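Local coordinates for protein phosphonate monoester hydrolase (Ruegeria pomeroyi, PDB 4UPK) that belongs to the sulfatase family of the alkaline phosphatase superfamily and is built around a large mixed beta-sheet, at residues K260-A265 with T308-Y313; S100-T105 with S438-P443; N35-I40 with W233-T238. All coordinates share one frame; numbering follows the deposited sequence.

Contact 1: K260-A265 with T308-Y313; sequences KLPLPA and TLRAVY
R310 and P264 form the tight half of this contact, a worked example of an arginine that lets a helix hold a proline-rich loop. P264 covers one face of the guanidinium, with P264 N 3.8 Å above the plane and over its centre, and with P264 CG at the same distance from R310 NH1. The two side chains cross obliquely; the arginine chain bends at its third torsion (chi3 66°), which sets NE. R310 NH2 donates to P262 O at 3.1 Å; the carbonyl oxygen is tilted 20° from the guanidinium plane, and the donor stands above the carbonyl plane. The same oxygen also accepts from Q307, one turn earlier on the helix, while R310 NH1 is bound by the carbonyl of L352.

A second, smaller patch brings the aliphatic L261 CD1 to the helix, 3.6 Å from A311 N and 3.8 Å from A311 CB, reaching the helix backbone itself. The loose side is different. L263 turns its side chain away from the helix and is exposed, and a water links the two sides, donating to L263 O at 2.6 Å and accepting only a weak bond from R310 NH2.

The loop 260-265, which follows strand 234-239 and precedes helix 270-275, is thus laid across the early turns of the long helix 303-333, where P264 also touches I306 and Q307, and the backbone of A265 pairs with R355.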
loop_
_atom_site.group_PDB
_atom_site.type_symbol
_atom_site.label_atom_id
_atom_site.label_comp_id
_atom_site.label_asym_id
_atom_site.label_seq_id
_atom_site.Cartn_x
_atom_site.Cartn_y
_atom_site.Cartn_z
ATOM N N LYS A 260 40.490 42.350 10.431
ATOM C CA LYS A 260 40.698 42.750 9.027
ATOM C C LYS A 260 39.518 42.391 8.123
ATOM O O LYS A 260 39.533 42.651 6.914
ATOM C CB LYS A 260 42.036 42.196 8.503
ATOM C CG LYS A 260 43.258 42.837 9.171
ATOM C CD LYS A 260 44.521 42.009 8.989
ATOM C CE LYS A 260 45.699 42.605 9.726
ATOM N NZ LYS A 260 46.896 41.735 9.646
ATOM N N LEU A 261 38.468 41.841 8.721
ATOM C CA LEU A 261 37.280 41.476 7.987
ATOM C C LEU A 261 36.313 42.660 7.906
ATOM O O LEU A 261 36.290 43.494 8.824
ATOM C CB LEU A 261 36.589 40.305 8.693
ATOM C CG LEU A 261 37.242 38.915 8.598
ATOM C CD1 LEU A 261 36.372 37.912 9.265
ATOM C CD2 LEU A 261 37.446 38.479 7.148
ATOM N N PRO A 262 35.477 42.761 6.847
ATOM C CA PRO A 262 34.477 43.844 6.844
ATOM C C PRO A 262 33.407 43.543 7.908
ATOM O O PRO A 262 33.168 42.380 8.236
ATOM C CB PRO A 262 33.882 43.792 5.427
ATOM C CG PRO A 262 34.117 42.407 4.947
ATOM C CD PRO A 262 35.327 41.866 5.671
ATOM N N LEU A 263 32.804 44.588 8.474
ATOM C CA LEU A 263 31.734 44.433 9.458
ATOM C C LEU A 263 30.469 43.973 8.719
ATOM O O LEU A 263 30.383 44.178 7.501
ATOM C CB LEU A 263 31.475 45.768 10.208
ATOM C CG LEU A 263 32.478 46.125 11.335
ATOM C CD1 LEU A 263 32.311 47.583 11.755
ATOM C CD2 LEU A 263 32.324 45.210 12.558
ATOM N N PRO A 264 29.466 43.354 9.390
ATOM C CA PRO A 264 28.238 42.981 8.660
ATOM C C PRO A 264 27.488 44.202 8.122
ATOM O O PRO A 264 27.652 45.313 8.642
ATOM C CB PRO A 264 27.385 42.296 9.731
ATOM C CG PRO A 264 28.323 41.947 10.831
ATOM C CD PRO A 264 29.366 42.995 10.823
ATOM N N ALA A 265 26.659 43.991 7.076
ATOM C CA ALA A 265 25.786 45.020 6.508
ATOM C C ALA A 265 24.578 45.082 7.448
ATOM O O ALA A 265 23.893 44.080 7.644
ATOM C CB ALA A 265 25.353 44.636 5.096
ATOM N N THR A 308 34.738 37.500 15.054
ATOM C CA THR A 308 35.406 36.243 15.396
ATOM C C THR A 308 34.633 35.064 14.824
ATOM O O THR A 308 35.227 34.220 14.154
ATOM C CB THR A 308 35.707 36.174 16.906
ATOM O OG1 THR A 308 36.504 37.308 17.261
ATOM C CG2 THR A 308 36.441 34.919 17.290
ATOM N N LEU A 309 33.304 35.050 15.039
ATOM C CA LEU A 309 32.380 34.054 14.524
ATOM C C LEU A 309 32.443 34.042 13.000
ATOM O O LEU A 309 32.470 32.970 12.400
ATOM C CB LEU A 309 30.952 34.401 14.984
ATOM C CG LEU A 309 30.439 33.657 16.211
ATOM C CD1 LEU A 309 31.098 34.152 17.486
ATOM C CD2 LEU A 309 28.942 33.760 16.308
ATOM N N ARG A 310 32.486 35.241 12.381
ATOM C CA ARG A 310 32.589 35.473 10.943
ATOM C C ARG A 310 33.902 34.898 10.384
ATOM O O ARG A 310 33.860 34.205 9.367
ATOM C CB ARG A 310 32.415 36.971 10.635
ATOM C CG ARG A 310 30.957 37.394 10.652
ATOM C CD ARG A 310 30.708 38.895 10.701
ATOM N NE ARG A 310 31.145 39.622 9.499
ATOM C CZ ARG A 310 30.416 39.781 8.396
ATOM N NH1 ARG A 310 29.194 39.266 8.319
ATOM N NH2 ARG A 310 30.903 40.465 7.360
ATOM N N ALA A 311 35.043 35.103 11.099
ATOM C CA ALA A 311 36.354 34.553 10.733
ATOM C C ALA A 311 36.384 33.006 10.858
ATOM O O ALA A 311 36.998 32.349 10.012
ATOM C CB ALA A 311 37.454 35.172 11.592
ATOM N N VAL A 312 35.738 32.439 11.906
ATOM C CA VAL A 312 35.648 30.989 12.143
ATOM C C VAL A 312 34.843 30.322 11.026
ATOM O O VAL A 312 35.285 29.312 10.483
ATOM C CB VAL A 312 35.126 30.652 13.578
ATOM C CG1 VAL A 312 34.804 29.155 13.721
ATOM C CG2 VAL A 312 36.136 31.101 14.644
ATOM N N TYR A 313 33.688 30.920 10.661
ATOM C CA TYR A 313 32.789 30.494 9.583
ATOM C C TYR A 313 33.536 30.426 8.239
ATOM O O TYR A 313 33.427 29.415 7.536
ATOM C CB TYR A 313 31.597 31.470 9.489
ATOM C CG TYR A 313 30.699 31.267 8.286
ATOM C CD1 TYR A 313 30.951 31.924 7.081
ATOM C CD2 TYR A 313 29.563 30.473 8.366
ATOM C CE1 TYR A 313 30.116 31.761 5.974
ATOM C CE2 TYR A 313 28.717 30.306 7.265
ATOM C CZ TYR A 313 28.998 30.955 6.074
ATOM O OH TYR A 313 28.165 30.805 4.982
HETATM O O HOH W 1 29.850 42.783 5.403
#

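Contact 2: S100-T105 with S438-P443; sequences SVRNGT and SEPLDP
A type II beta turn from R102 to T105 meets the loop that follows strand 431-436, and R102 at the first position of the turn carries most of the contact. From CG to NE its chain is extended (chi2 167° sets CD and chi3 -172° sets NE), and its guanidinium reaches P440 tip to tip. P440 CD sits 3.6 Å above the centre of the guanidinium plane, while V101 CG2 covers the opposite face nearer the rim. Between these two apolar covers the polar edge meets S438: R102 NH2 donates to S438 OG at 3.2 Å, the hydroxyl lying in the guanidinium plane and the bond fairly straight at 160°. R102 NE makes a weak, bent bond to S438 O at 2.9 Å. The charge has stronger partners outside, a salt bridge from NE to D436 and a bond from NH1 to the carbonyl of S522 of the second subunit; D436 also accepts from S438 OG, and so is bonded to both residues.

Within the turn, R102 O accepts from T105 N and from T105 OG1 (2.9 Å), both from the same face of its plane. Farther along, two waters join N103 O to the carboxylate of E439, one bound to OE2 at 2.8 Å and the other to OE1 at 2.6 Å.

N103 is anchored against the start of helix 82-91, where G83 N binds its OD1; E439 N is held by Q447 of helix 445-450. P440 packs on S525, in strand 524-527 of the second subunit, which places this junction at a subunit interface.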
loop_
_atom_site.group_PDB
_atom_site.type_symbol
_atom_site.label_atom_id
_atom_site.label_comp_id
_atom_site.label_asym_id
_atom_site.label_seq_id
_atom_site.Cartn_x
_atom_site.Cartn_y
_atom_site.Cartn_z
ATOM N N SER A 100 6.309 19.980 3.784
ATOM C CA SER A 100 7.227 19.752 4.892
ATOM C C SER A 100 7.727 21.197 5.125
ATOM O O SER A 100 8.769 21.597 4.618
ATOM C CB SER A 100 8.364 18.832 4.446
ATOM O OG SER A 100 9.087 18.306 5.543
ATOM N N VAL A 101 6.890 22.010 5.798
ATOM C CA VAL A 101 7.051 23.467 5.957
ATOM C C VAL A 101 7.943 23.981 7.077
ATOM O O VAL A 101 8.308 25.160 7.069
ATOM C CB VAL A 101 5.703 24.233 5.824
ATOM C CG1 VAL A 101 5.105 24.012 4.443
ATOM C CG2 VAL A 101 4.714 23.825 6.925
ATOM N N ARG A 102 8.309 23.088 8.016
ATOM C CA ARG A 102 9.185 23.335 9.176
ATOM C C ARG A 102 9.989 22.064 9.445
ATOM O O ARG A 102 9.593 20.985 8.999
ATOM C CB ARG A 102 8.366 23.599 10.454
ATOM C CG ARG A 102 7.076 24.358 10.275
ATOM C CD ARG A 102 6.278 24.257 11.533
ATOM N NE ARG A 102 4.941 24.814 11.343
ATOM C CZ ARG A 102 3.885 24.125 10.925
ATOM N NH1 ARG A 102 4.004 22.844 10.600
ATOM N NH2 ARG A 102 2.713 24.716 10.798
ATOM N N ASN A 103 11.088 22.182 10.221
ATOM C CA ASN A 103 11.866 21.034 10.682
ATOM C C ASN A 103 10.911 20.167 11.505
ATOM O O ASN A 103 10.144 20.694 12.326
ATOM C CB ASN A 103 13.050 21.494 11.553
ATOM C CG ASN A 103 14.212 22.040 10.783
ATOM O OD1 ASN A 103 14.206 22.085 9.555
ATOM N ND2 ASN A 103 15.242 22.499 11.493
ATOM N N GLY A 104 10.868 18.875 11.190
ATOM C CA GLY A 104 9.972 17.942 11.874
ATOM C C GLY A 104 8.616 17.766 11.211
ATOM O O GLY A 104 7.858 16.894 11.629
ATOM N N THR A 105 8.272 18.590 10.184
ATOM C CA THR A 105 6.981 18.459 9.495
ATOM C C THR A 105 7.092 17.327 8.495
ATOM O O THR A 105 7.937 17.423 7.580
ATOM C CB THR A 105 6.529 19.731 8.803
ATOM O OG1 THR A 105 6.731 20.836 9.665
ATOM C CG2 THR A 105 5.059 19.645 8.370
ATOM N N SER A 438 5.469 29.501 12.399
ATOM C CA SER A 438 4.626 28.843 13.404
ATOM C C SER A 438 5.205 27.449 13.740
ATOM O O SER A 438 6.005 26.917 12.976
ATOM C CB SER A 438 3.181 28.730 12.923
ATOM O OG SER A 438 3.017 27.691 11.971
ATOM N N GLU A 439 4.858 26.913 14.917
ATOM C CA GLU A 439 5.308 25.609 15.415
ATOM C C GLU A 439 4.124 25.001 16.145
ATOM O O GLU A 439 3.668 25.614 17.117
ATOM C CB GLU A 439 6.545 25.748 16.330
ATOM C CG GLU A 439 7.219 24.424 16.671
ATOM C CD GLU A 439 7.812 23.685 15.488
ATOM O OE1 GLU A 439 8.762 24.206 14.859
ATOM O OE2 GLU A 439 7.313 22.581 15.181
ATOM N N PRO A 440 3.541 23.878 15.613
ATOM C CA PRO A 440 2.300 23.323 16.205
ATOM C C PRO A 440 2.274 23.004 17.698
ATOM O O PRO A 440 1.254 23.253 18.333
ATOM C CB PRO A 440 2.028 22.079 15.355
ATOM C CG PRO A 440 2.745 22.315 14.077
ATOM C CD PRO A 440 3.966 23.094 14.434
ATOM N N LEU A 441 3.356 22.465 18.259
ATOM C CA LEU A 441 3.361 22.084 19.682
ATOM C C LEU A 441 4.056 23.085 20.629
ATOM O O LEU A 441 3.834 23.043 21.847
ATOM C CB LEU A 441 3.975 20.668 19.871
ATOM C CG LEU A 441 3.372 19.519 19.047
ATOM C CD1 LEU A 441 4.248 18.294 19.144
ATOM C CD2 LEU A 441 1.914 19.203 19.453
ATOM N N ASP A 442 4.904 23.954 20.082
ATOM C CA ASP A 442 5.642 24.926 20.877
ATOM C C ASP A 442 5.636 26.277 20.155
ATOM O O ASP A 442 6.529 26.539 19.342
ATOM C CB ASP A 442 7.082 24.414 21.142
ATOM C CG ASP A 442 7.856 25.150 22.222
ATOM O OD1 ASP A 442 7.242 25.972 22.958
ATOM O OD2 ASP A 442 9.070 24.898 22.352
ATOM N N PRO A 443 4.625 27.141 20.431
ATOM C CA PRO A 443 4.541 28.446 19.737
ATOM C C PRO A 443 5.839 29.261 19.680
ATOM O O PRO A 443 6.527 29.437 20.682
ATOM C CB PRO A 443 3.416 29.163 20.493
ATOM C CG PRO A 443 2.543 28.073 20.980
ATOM C CD PRO A 443 3.489 26.965 21.365
HETATM O O HOH W 2 7.963 20.258 13.828
HETATM O O HOH W 3 10.971 23.269 13.932
#

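Contact 3: N35-I40 with W233-T238; sequences NVLFII and WFAHLT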
loop_
_atom_site.group_PDB
_atom_site.type_symbol
_atom_site.label_atom_id
_atom_site.label_comp_id
_atom_site.label_asym_id
_atom_site.label_seq_id
_atom_site.Cartn_x
_atom_site.Cartn_y
_atom_site.Cartn_z
ATOM N N ASN A 35 27.733 9.400 -14.720
ATOM C CA ASN A 35 27.754 9.525 -13.265
ATOM C C ASN A 35 27.094 10.803 -12.843
ATOM O O ASN A 35 27.047 11.767 -13.615
ATOM C CB ASN A 35 29.185 9.515 -12.723
ATOM C CG ASN A 35 30.016 8.301 -13.052
ATOM O OD1 ASN A 35 29.602 7.149 -12.863
ATOM N ND2 ASN A 35 31.244 8.550 -13.496
ATOM N N VAL A 36 26.578 10.818 -11.603
ATOM C CA VAL A 36 26.012 12.016 -10.998
ATOM C C VAL A 36 26.671 12.259 -9.635
ATOM O O VAL A 36 26.604 11.412 -8.748
ATOM C CB VAL A 36 24.452 12.067 -10.957
ATOM C CG1 VAL A 36 23.965 13.398 -10.365
ATOM C CG2 VAL A 36 23.854 11.859 -12.351
ATOM N N LEU A 37 27.340 13.405 -9.499
ATOM C CA LEU A 37 27.972 13.817 -8.254
ATOM C C LEU A 37 27.258 15.064 -7.784
ATOM O O LEU A 37 27.419 16.143 -8.359
ATOM C CB LEU A 37 29.502 14.036 -8.376
ATOM C CG LEU A 37 30.226 14.560 -7.091
ATOM C CD1 LEU A 37 30.098 13.583 -5.919
ATOM C CD2 LEU A 37 31.660 14.869 -7.357
ATOM N N PHE A 38 26.444 14.898 -6.743
ATOM C CA PHE A 38 25.635 15.956 -6.167
ATOM C C PHE A 38 26.157 16.334 -4.781
ATOM O O PHE A 38 25.958 15.590 -3.808
ATOM C CB PHE A 38 24.159 15.514 -6.140
ATOM C CG PHE A 38 23.115 16.557 -5.810
ATOM C CD1 PHE A 38 23.451 17.911 -5.736
ATOM C CD2 PHE A 38 21.788 16.195 -5.625
ATOM C CE1 PHE A 38 22.485 18.872 -5.436
ATOM C CE2 PHE A 38 20.825 17.155 -5.321
ATOM C CZ PHE A 38 21.179 18.490 -5.249
ATOM N N ILE A 39 26.870 17.493 -4.706
ATOM C CA ILE A 39 27.410 18.003 -3.440
ATOM C C ILE A 39 26.566 19.181 -2.978
ATOM O O ILE A 39 26.330 20.112 -3.756
ATOM C CB ILE A 39 28.939 18.380 -3.436
ATOM C CG1 ILE A 39 29.821 17.246 -3.959
ATOM C CG2 ILE A 39 29.417 18.860 -2.009
ATOM C CD1 ILE A 39 31.302 17.674 -4.168
ATOM N N ILE A 40 26.171 19.144 -1.685
ATOM C CA ILE A 40 25.432 20.192 -1.004
ATOM C C ILE A 40 26.204 20.581 0.260
ATOM O O ILE A 40 26.407 19.750 1.160
ATOM C CB ILE A 40 23.924 19.833 -0.707
ATOM C CG1 ILE A 40 23.147 19.523 -2.008
ATOM C CG2 ILE A 40 23.235 20.962 0.112
ATOM C CD1 ILE A 40 21.724 19.065 -1.817
ATOM N N TRP A 233 27.292 5.574 -11.395
ATOM C CA TRP A 233 26.982 5.843 -10.004
ATOM C C TRP A 233 26.334 7.202 -9.808
ATOM O O TRP A 233 26.485 8.096 -10.641
ATOM C CB TRP A 233 28.214 5.630 -9.061
ATOM C CG TRP A 233 29.461 6.347 -9.463
ATOM C CD1 TRP A 233 30.566 5.798 -10.034
ATOM C CD2 TRP A 233 29.757 7.736 -9.269
ATOM N NE1 TRP A 233 31.518 6.760 -10.243
ATOM C CE2 TRP A 233 31.048 7.964 -9.792
ATOM C CE3 TRP A 233 29.040 8.828 -8.735
ATOM C CZ2 TRP A 233 31.646 9.231 -9.793
ATOM C CZ3 TRP A 233 29.639 10.079 -8.722
ATOM C CH2 TRP A 233 30.934 10.268 -9.235
ATOM N N PHE A 234 25.599 7.331 -8.690
ATOM C CA PHE A 234 24.964 8.537 -8.191
ATOM C C PHE A 234 25.354 8.650 -6.706
ATOM O O PHE A 234 24.920 7.831 -5.877
ATOM C CB PHE A 234 23.428 8.498 -8.400
ATOM C CG PHE A 234 22.612 9.613 -7.783
ATOM C CD1 PHE A 234 23.133 10.901 -7.664
ATOM C CD2 PHE A 234 21.300 9.393 -7.381
ATOM C CE1 PHE A 234 22.370 11.935 -7.100
ATOM C CE2 PHE A 234 20.537 10.425 -6.819
ATOM C CZ PHE A 234 21.069 11.692 -6.701
ATOM N N ALA A 235 26.210 9.645 -6.397
ATOM C CA ALA A 235 26.706 9.895 -5.048
ATOM C C ALA A 235 26.256 11.263 -4.599
ATOM O O ALA A 235 26.394 12.255 -5.341
ATOM C CB ALA A 235 28.226 9.794 -4.996
ATOM N N HIS A 236 25.683 11.297 -3.383
ATOM C CA HIS A 236 25.178 12.500 -2.741
ATOM C C HIS A 236 26.007 12.743 -1.485
ATOM O O HIS A 236 25.929 11.976 -0.529
ATOM C CB HIS A 236 23.654 12.402 -2.449
ATOM C CG HIS A 236 23.043 13.698 -2.013
ATOM N ND1 HIS A 236 23.562 14.923 -2.421
ATOM C CD2 HIS A 236 21.948 13.927 -1.248
ATOM C CE1 HIS A 236 22.770 15.841 -1.902
ATOM N NE2 HIS A 236 21.797 15.293 -1.176
ATOM N N LEU A 237 26.834 13.797 -1.510
ATOM C CA LEU A 237 27.770 14.143 -0.437
ATOM C C LEU A 237 27.385 15.516 0.160
ATOM O O LEU A 237 27.250 16.507 -0.564
ATOM C CB LEU A 237 29.211 14.068 -0.992
ATOM C CG LEU A 237 30.416 14.548 -0.162
ATOM C CD1 LEU A 237 30.808 13.546 0.914
ATOM C CD2 LEU A 237 31.613 14.770 -1.071
ATOM N N THR A 238 27.132 15.523 1.488
ATOM C CA THR A 238 26.595 16.643 2.255
ATOM C C THR A 238 27.468 17.085 3.434
ATOM O O THR A 238 27.507 16.434 4.486
ATOM C CB THR A 238 25.164 16.297 2.724
ATOM O OG1 THR A 238 25.247 15.153 3.569
ATOM C CG2 THR A 238 24.190 16.023 1.562
#
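N35 and W233 meet at the N-terminal end of a parallel pairing inside the mixed central sheet of this alkaline phosphatase superfamily fold, and they show how side chains can finish what backbone pairing begins. W233 CG stands between the backbone N and the carbonyl carbon (chi1 52°). The amide of N35 stacks on the indole, the two planes 12° apart and N35 CG 3.4 Å above the ring toward its rim, while N35 CB makes a CH-pi contact over the six-membered ring. From this position N35 OD1 accepts from W233 N in the amide plane, on a lone pair, in an almost straight bond of 174°.

Beyond this end the backbones alternate in the parallel manner: V36 N binds W233 O, A235 N binds V36 O, F38 N binds A235 O, L237 N binds F38 O and I40 N binds L237 O. On the face bearing L37 and I39, L37 CB meets the indole edge at W233 CZ3, 4.0 Å away, and I39 CG1 approaches L237 CD2. On the face bearing V36, F38 and I40, V36 CB packs against F234 CD1, and the rings of F38 and H236 form an offset stack with centroids 4.7 Å apart.

Helices position both faces. Helix 303-333 lies against L37, W233 and L237 through V327 and L331, whereas helices 82-91 and 394-402 cover F38 between them. Strand 340-346 pairs with the other edge of 35-40, and T340 and Q336 hold N35 ND2 and W233 NE1.

I40 CD1 meets the edge of the imidazole at H236 CE1, 3.4 Å away, while H236 ND1 holds the ring by donating to F38 O at 2.8 Å, reaching that oxygen from the face opposite L237 N.

Overall arrangement
Contact 3 is the core of the set: all its residues are buried, and regular backbone pairing is supplemented by stacked rings and aliphatic side chains. Contact 1 sets a loop against a helix and contact 2 joins two loops; in both an arginine lies against a proline while its polar edge binds oxygen atoms, and water molecules link further polar atoms. Contact 1 is partly buried and lies within one chain, whereas contact 2 is buried with help from a second subunit. Helix 303-333 links contacts 1 and 3, carrying R310 in one and covering the sheet in the other; helix 82-91 borders contacts 2 and 3. The centres lie about 29 to 31 Å apart, and none touch.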